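Local atomic coordinates of centrosomal protein 120 (Oreochromis niloticus, PDB entry 6EWH), a protein that probably supports the building of centrioles and cilia, and is represented here by its second C2 domain. Residues Phe31-Thr36 with Tyr64-Asn69; Leu110-Cys115 with Thr124-Ser129. The protein carries 1 engineered substitution. One frame throughout, in Å; residues are numbered along the deposited sequence.

Contact 1: residues Phe31-Thr36 with Tyr64-Asn69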
loop_
_atom_site.group_PDB
_atom_site.type_symbol
_atom_site.label_atom_id
_atom_site.label_comp_id
_atom_site.label_asym_id
_atom_site.label_seq_id
_atom_site.Cartn_x
_atom_site.Cartn_y
_atom_site.Cartn_z
ATOM N N PHE A 31 -10.890 -14.642 2.334
ATOM C CA PHE A 31 -10.904 -13.236 1.957
ATOM C C PHE A 31 -9.627 -12.896 1.205
ATOM O O PHE A 31 -8.606 -13.576 1.337
ATOM C CB PHE A 31 -10.968 -12.343 3.213
ATOM C CG PHE A 31 -12.211 -12.551 4.034
ATOM C CD1 PHE A 31 -12.278 -13.570 4.984
ATOM C CD2 PHE A 31 -13.324 -11.744 3.850
ATOM C CE1 PHE A 31 -13.436 -13.760 5.744
ATOM C CE2 PHE A 31 -14.480 -11.944 4.595
ATOM C CZ PHE A 31 -14.529 -12.941 5.538
ATOM N N VAL A 32 -9.681 -11.812 0.434
ATOM C CA VAL A 32 -8.515 -11.280 -0.267
ATOM C C VAL A 32 -8.333 -9.822 0.150
ATOM O O VAL A 32 -9.279 -9.028 0.074
ATOM C CB VAL A 32 -8.654 -11.399 -1.797
ATOM C CG1 VAL A 32 -7.404 -10.855 -2.484
ATOM C CG2 VAL A 32 -8.887 -12.851 -2.184
ATOM N N LEU A 33 -7.130 -9.486 0.600
ATOM C CA LEU A 33 -6.748 -8.115 0.926
ATOM C C LEU A 33 -5.703 -7.682 -0.097
ATOM O O LEU A 33 -4.685 -8.364 -0.271
ATOM C CB LEU A 33 -6.162 -8.084 2.330
ATOM C CG LEU A 33 -5.610 -6.730 2.770
ATOM C CD1 LEU A 33 -6.727 -5.681 2.874
ATOM C CD2 LEU A 33 -4.928 -6.888 4.128
ATOM N N SER A 34 -5.951 -6.566 -0.788
ATOM C CA SER A 34 -5.093 -6.178 -1.896
ATOM C C SER A 34 -4.717 -4.708 -1.815
ATOM O O SER A 34 -5.460 -3.869 -1.288
ATOM C CB SER A 34 -5.741 -6.438 -3.263
ATOM O OG SER A 34 -6.905 -5.662 -3.425
ATOM N N VAL A 35 -3.533 -4.416 -2.345
ATOM C CA VAL A 35 -3.001 -3.058 -2.440
ATOM C C VAL A 35 -2.620 -2.828 -3.894
ATOM O O VAL A 35 -1.894 -3.638 -4.483
ATOM C CB VAL A 35 -1.758 -2.888 -1.555
ATOM C CG1 VAL A 35 -1.191 -1.462 -1.702
ATOM C CG2 VAL A 35 -2.091 -3.180 -0.106
ATOM N N THR A 36 -3.100 -1.732 -4.474
ATOM C CA THR A 36 -2.780 -1.385 -5.856
ATOM C C THR A 36 -2.126 -0.014 -5.869
ATOM O O THR A 36 -2.688 0.957 -5.342
ATOM C CB THR A 36 -4.028 -1.363 -6.738
ATOM O OG1 THR A 36 -4.679 -2.626 -6.689
ATOM C CG2 THR A 36 -3.638 -1.028 -8.191
ATOM N N TYR A 64 6.388 -2.071 0.326
ATOM C CA TYR A 64 5.594 -2.044 1.543
ATOM C C TYR A 64 5.515 -3.437 2.128
ATOM O O TYR A 64 5.744 -4.436 1.442
ATOM C CB TYR A 64 4.194 -1.471 1.323
ATOM C CG TYR A 64 3.410 -2.117 0.208
ATOM C CD1 TYR A 64 3.516 -1.640 -1.088
ATOM C CD2 TYR A 64 2.537 -3.172 0.460
ATOM C CE1 TYR A 64 2.784 -2.222 -2.126
ATOM C CE2 TYR A 64 1.802 -3.737 -0.550
ATOM C CZ TYR A 64 1.923 -3.269 -1.836
ATOM O OH TYR A 64 1.200 -3.843 -2.856
ATOM N N SER A 65 5.195 -3.483 3.418
ATOM C CA SER A 65 4.966 -4.726 4.132
ATOM C C SER A 65 3.461 -4.903 4.301
ATOM O O SER A 65 2.802 -4.056 4.910
ATOM C CB SER A 65 5.646 -4.654 5.498
ATOM O OG SER A 65 5.460 -5.859 6.207
ATOM N N LEU A 66 2.920 -5.991 3.754
ATOM C CA LEU A 66 1.492 -6.284 3.839
ATOM C C LEU A 66 1.334 -7.539 4.686
ATOM O O LEU A 66 1.697 -8.635 4.250
ATOM C CB LEU A 66 0.883 -6.466 2.447
ATOM C CG LEU A 66 -0.624 -6.774 2.403
ATOM C CD1 LEU A 66 -1.449 -5.645 2.977
ATOM C CD2 LEU A 66 -1.056 -7.057 0.985
ATOM N N LEU A 67 0.820 -7.362 5.900
ATOM C CA LEU A 67 0.694 -8.441 6.883
ATOM C C LEU A 67 1.984 -9.256 7.009
ATOM O O LEU A 67 1.981 -10.490 6.991
ATOM C CB LEU A 67 -0.516 -9.333 6.601
ATOM C CG LEU A 67 -1.880 -8.641 6.598
ATOM C CD1 LEU A 67 -2.993 -9.669 6.476
ATOM C CD2 LEU A 67 -2.071 -7.778 7.823
ATOM N N GLY A 68 3.108 -8.552 7.112
ATOM C CA GLY A 68 4.385 -9.220 7.274
ATOM C C GLY A 68 5.021 -9.744 6.005
ATOM O O GLY A 68 6.069 -10.396 6.075
ATOM N N ASN A 69 4.432 -9.481 4.846
ATOM C CA ASN A 69 5.008 -9.889 3.571
ATOM C C ASN A 69 5.688 -8.696 2.914
ATOM O O ASN A 69 5.051 -7.662 2.700
ATOM C CB ASN A 69 3.910 -10.401 2.642
ATOM C CG ASN A 69 3.261 -11.659 3.160
ATOM O OD1 ASN A 69 3.803 -12.749 2.998
ATOM N ND2 ASN A 69 2.111 -11.515 3.812
HETATM O O HOH W 1 1.408 -2.996 -5.329
#
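Leu66, whose side chain packs on Leu33 and Val35, turns its carbonyl oxygen to two donors of Asn69. The backbone N of Asn69 reaches Leu66 O, and its side-chain ND2 also reaches Leu66 O at 2.9 Å, nearly on the line of the C=O bond. This double grip closes the type I' turn Leu66-Asn69, where Gly68 suits a backbone with positive phi that would press a side chain against the preceding carbonyl. The turn ends strand 60-66, which runs antiparallel to strand 29-41 across the interior of the sandwich, the axes of residues 31-36 and 64-66 coming within 9.6 Å. That spacing suits leucine and valine: Leu33 CD2 lies 3.9 Å from Leu66 CD1 and 4.1 Å from Leu67 CD1, while the side chains of Val35 and Leu66 slide past each other in opposite directions, Val35 CG2 lying near Leu66 CD1. Tyr64 meets Val35 tip to tip, with CZ 3.6 Å from Val35 CG1. A water O lies 2.6 Å from Tyr64 OH, at the ring edge and in its plane; it also gives a weak bond to Val35 O. A phenylalanine in place of Tyr64 would probably leave this water without its close partner and Val35 CB with less to pack on. Between residues 31-36 and 64-69 the joint is thus apolar, its only polar link one water bound weakly on the Val35 side.

Contact 2: residues Leu110-Cys115 with Thr124-Ser129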
loop_
_atom_site.group_PDB
_atom_site.type_symbol
_atom_site.label_atom_id
_atom_site.label_comp_id
_atom_site.label_asym_id
_atom_site.label_seq_id
_atom_site.Cartn_x
_atom_site.Cartn_y
_atom_site.Cartn_z
ATOM N N LEU A 110 -0.468 1.043 6.669
ATOM C CA LEU A 110 0.496 0.562 5.700
ATOM C C LEU A 110 1.412 1.723 5.328
ATOM O O LEU A 110 0.943 2.834 5.079
ATOM C CB LEU A 110 -0.287 0.090 4.478
ATOM C CG LEU A 110 0.393 -0.580 3.299
ATOM C CD1 LEU A 110 0.856 -1.950 3.712
ATOM C CD2 LEU A 110 -0.615 -0.673 2.175
ATOM N N GLN A 111 2.721 1.477 5.319
ATOM C CA GLN A 111 3.692 2.491 4.925
ATOM C C GLN A 111 4.283 2.103 3.577
ATOM O O GLN A 111 5.044 1.138 3.465
ATOM C CB GLN A 111 4.773 2.691 5.984
ATOM C CG GLN A 111 4.336 3.623 7.105
ATOM C CD GLN A 111 5.433 3.873 8.121
ATOM O OE1 GLN A 111 6.214 2.976 8.444
ATOM N NE2 GLN A 111 5.499 5.097 8.630
ATOM N N ILE A 112 3.931 2.860 2.545
ATOM C CA ILE A 112 4.421 2.580 1.195
ATOM C C ILE A 112 5.575 3.527 0.912
ATOM O O ILE A 112 5.422 4.748 1.019
ATOM C CB ILE A 112 3.311 2.724 0.150
ATOM C CG1 ILE A 112 2.175 1.740 0.457
ATOM C CG2 ILE A 112 3.891 2.517 -1.251
ATOM C CD1 ILE A 112 0.966 1.929 -0.429
ATOM N N HIS A 113 6.724 2.967 0.548
ATOM C CA HIS A 113 7.947 3.727 0.337
ATOM C C HIS A 113 8.259 3.797 -1.147
ATOM O O HIS A 113 8.169 2.790 -1.856
ATOM C CB HIS A 113 9.126 3.037 1.025
ATOM C CG HIS A 113 9.093 3.129 2.516
ATOM N ND1 HIS A 113 9.929 3.965 3.225
ATOM C CD2 HIS A 113 8.315 2.506 3.433
ATOM C CE1 HIS A 113 9.673 3.846 4.516
ATOM N NE2 HIS A 113 8.695 2.971 4.668
ATOM N N LEU A 114 8.658 4.975 -1.607
ATOM C CA LEU A 114 9.338 5.096 -2.887
ATOM C C LEU A 114 10.824 4.883 -2.635
ATOM O O LEU A 114 11.414 5.561 -1.783
ATOM C CB LEU A 114 9.114 6.474 -3.504
ATOM C CG LEU A 114 9.986 6.767 -4.728
ATOM C CD1 LEU A 114 9.603 5.859 -5.896
ATOM C CD2 LEU A 114 9.923 8.260 -5.141
ATOM N N CYS A 115 11.423 3.931 -3.345
ATOM C CA CYS A 115 12.797 3.532 -3.081
ATOM C C CYS A 115 13.659 3.671 -4.322
ATOM O O CYS A 115 13.173 3.605 -5.453
ATOM C CB CYS A 115 12.863 2.078 -2.642
ATOM S SG CYS A 115 12.010 1.809 -1.104
ATOM N N THR A 124 4.393 7.088 2.474
ATOM C CA THR A 124 3.069 7.602 2.772
ATOM C C THR A 124 2.322 6.565 3.596
ATOM O O THR A 124 2.566 5.362 3.478
ATOM C CB THR A 124 2.310 7.997 1.489
ATOM O OG1 THR A 124 1.134 8.738 1.836
ATOM C CG2 THR A 124 1.908 6.764 0.682
ATOM N N ASP A 125 1.432 7.052 4.454
ATOM C CA ASP A 125 0.642 6.216 5.349
ATOM C C ASP A 125 -0.706 5.931 4.711
ATOM O O ASP A 125 -1.436 6.865 4.358
ATOM C CB ASP A 125 0.371 6.969 6.654
ATOM C CG ASP A 125 1.494 6.853 7.647
ATOM O OD1 ASP A 125 2.659 6.764 7.223
ATOM O OD2 ASP A 125 1.202 6.844 8.861
ATOM N N VAL A 126 -1.054 4.650 4.606
ATOM C CA VAL A 126 -2.336 4.227 4.055
ATOM C C VAL A 126 -3.079 3.457 5.137
ATOM O O VAL A 126 -2.625 2.395 5.578
ATOM C CB VAL A 126 -2.155 3.377 2.792
ATOM C CG1 VAL A 126 -3.501 2.974 2.251
ATOM C CG2 VAL A 126 -1.370 4.169 1.746
ATOM N N SER A 127 -4.211 3.988 5.570
ATOM C CA SER A 127 -4.891 3.434 6.731
ATOM C C SER A 127 -5.581 2.128 6.365
ATOM O O SER A 127 -6.381 2.083 5.427
ATOM C CB SER A 127 -5.919 4.431 7.243
ATOM O OG SER A 127 -6.639 3.891 8.337
ATOM N N LEU A 128 -5.279 1.067 7.111
ATOM C CA LEU A 128 -6.094 -0.133 7.000
ATOM C C LEU A 128 -7.350 -0.031 7.848
ATOM O O LEU A 128 -8.374 -0.625 7.494
ATOM C CB LEU A 128 -5.296 -1.376 7.394
ATOM C CG LEU A 128 -4.102 -1.703 6.497
ATOM C CD1 LEU A 128 -3.350 -2.885 7.054
ATOM C CD2 LEU A 128 -4.557 -1.976 5.073
ATOM N N SER A 129 -7.292 0.698 8.967
ATOM C CA SER A 129 -8.493 0.874 9.776
ATOM C C SER A 129 -9.570 1.632 9.013
ATOM O O SER A 129 -10.765 1.370 9.202
ATOM C CB SER A 129 -8.160 1.575 11.096
ATOM O OG SER A 129 -7.675 2.885 10.876
#
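Leu110 and Val126 pair across a beta hairpin, strand 110-116 returning as strand 119-126 at the margin of the four-stranded antiparallel sheet. They form a hydrogen-bonded pair: Val126 N gives Leu110 O a bond of 2.7 Å, nearly straight at 165° and in the carbonyl plane. The return bond, from Leu110 N to Val126 O at 2.8 Å, is more bent. Two residues on, Ile112 and Thr124 repeat the pattern, with Ile112 N donating to Thr124 O and Thr124 N to Ile112 O. Between these pairs, CA-H groups of Gln111 and Asp125 turn to the carbonyl oxygens of Thr124 and Leu110.

On the face that carries Gln111 and Asp125, polar residues suit the exposure. In one of the two conformers of Gln111, these side chains lie side by side and point the same way, their amide and carboxylate planes 72° apart. They touch without a hydrogen bond: Asp125 OD1 sits 3.6 Å from Gln111 CG.

Leu110, Ile112, Thr124 and Val126 all direct their side chains to the other, interior face of the sheet, where branched side chains, mostly apolar, fit. Leu110 has the most surface covered; its CB lies 4.1 Å from Val126 CB and 3.5 Å from Val126 O. Beyond the hairpin, Val126 packs on Val176 and Phe149 of the facing sheet. Thr124 suits a buried site because its methyl can pack while OG1 is satisfied by a hydrogen bond with Ile150 O, also in that facing sheet. With CD1 anti to CA (chi2 173°), Ile112 brings CD1 within 3.9 Å of Val126 CG2.

Overall arrangement
Both contacts belong to the two-sheet sandwich of this C2 domain and follow one another along the chain, contact 1 closing before contact 2 opens. Their centres are about 11 Å apart. Contact 1 spans the core from strand 29-41 of the mixed sheet to strand 60-66 of the antiparallel sheet, whereas contact 2 lies within the latter, pairing strands 110-116 and 119-126. Strands 60-66 and 110-116 are neighbours there, so the contacts meet directly: in one of the two conformers of Leu110, Val35 CG2 packs 3.7 Å from Leu110 CD2, and Tyr64 also rests against that leucine. Backbone pairing within a sheet and apolar packing between sheets therefore share one continuous core.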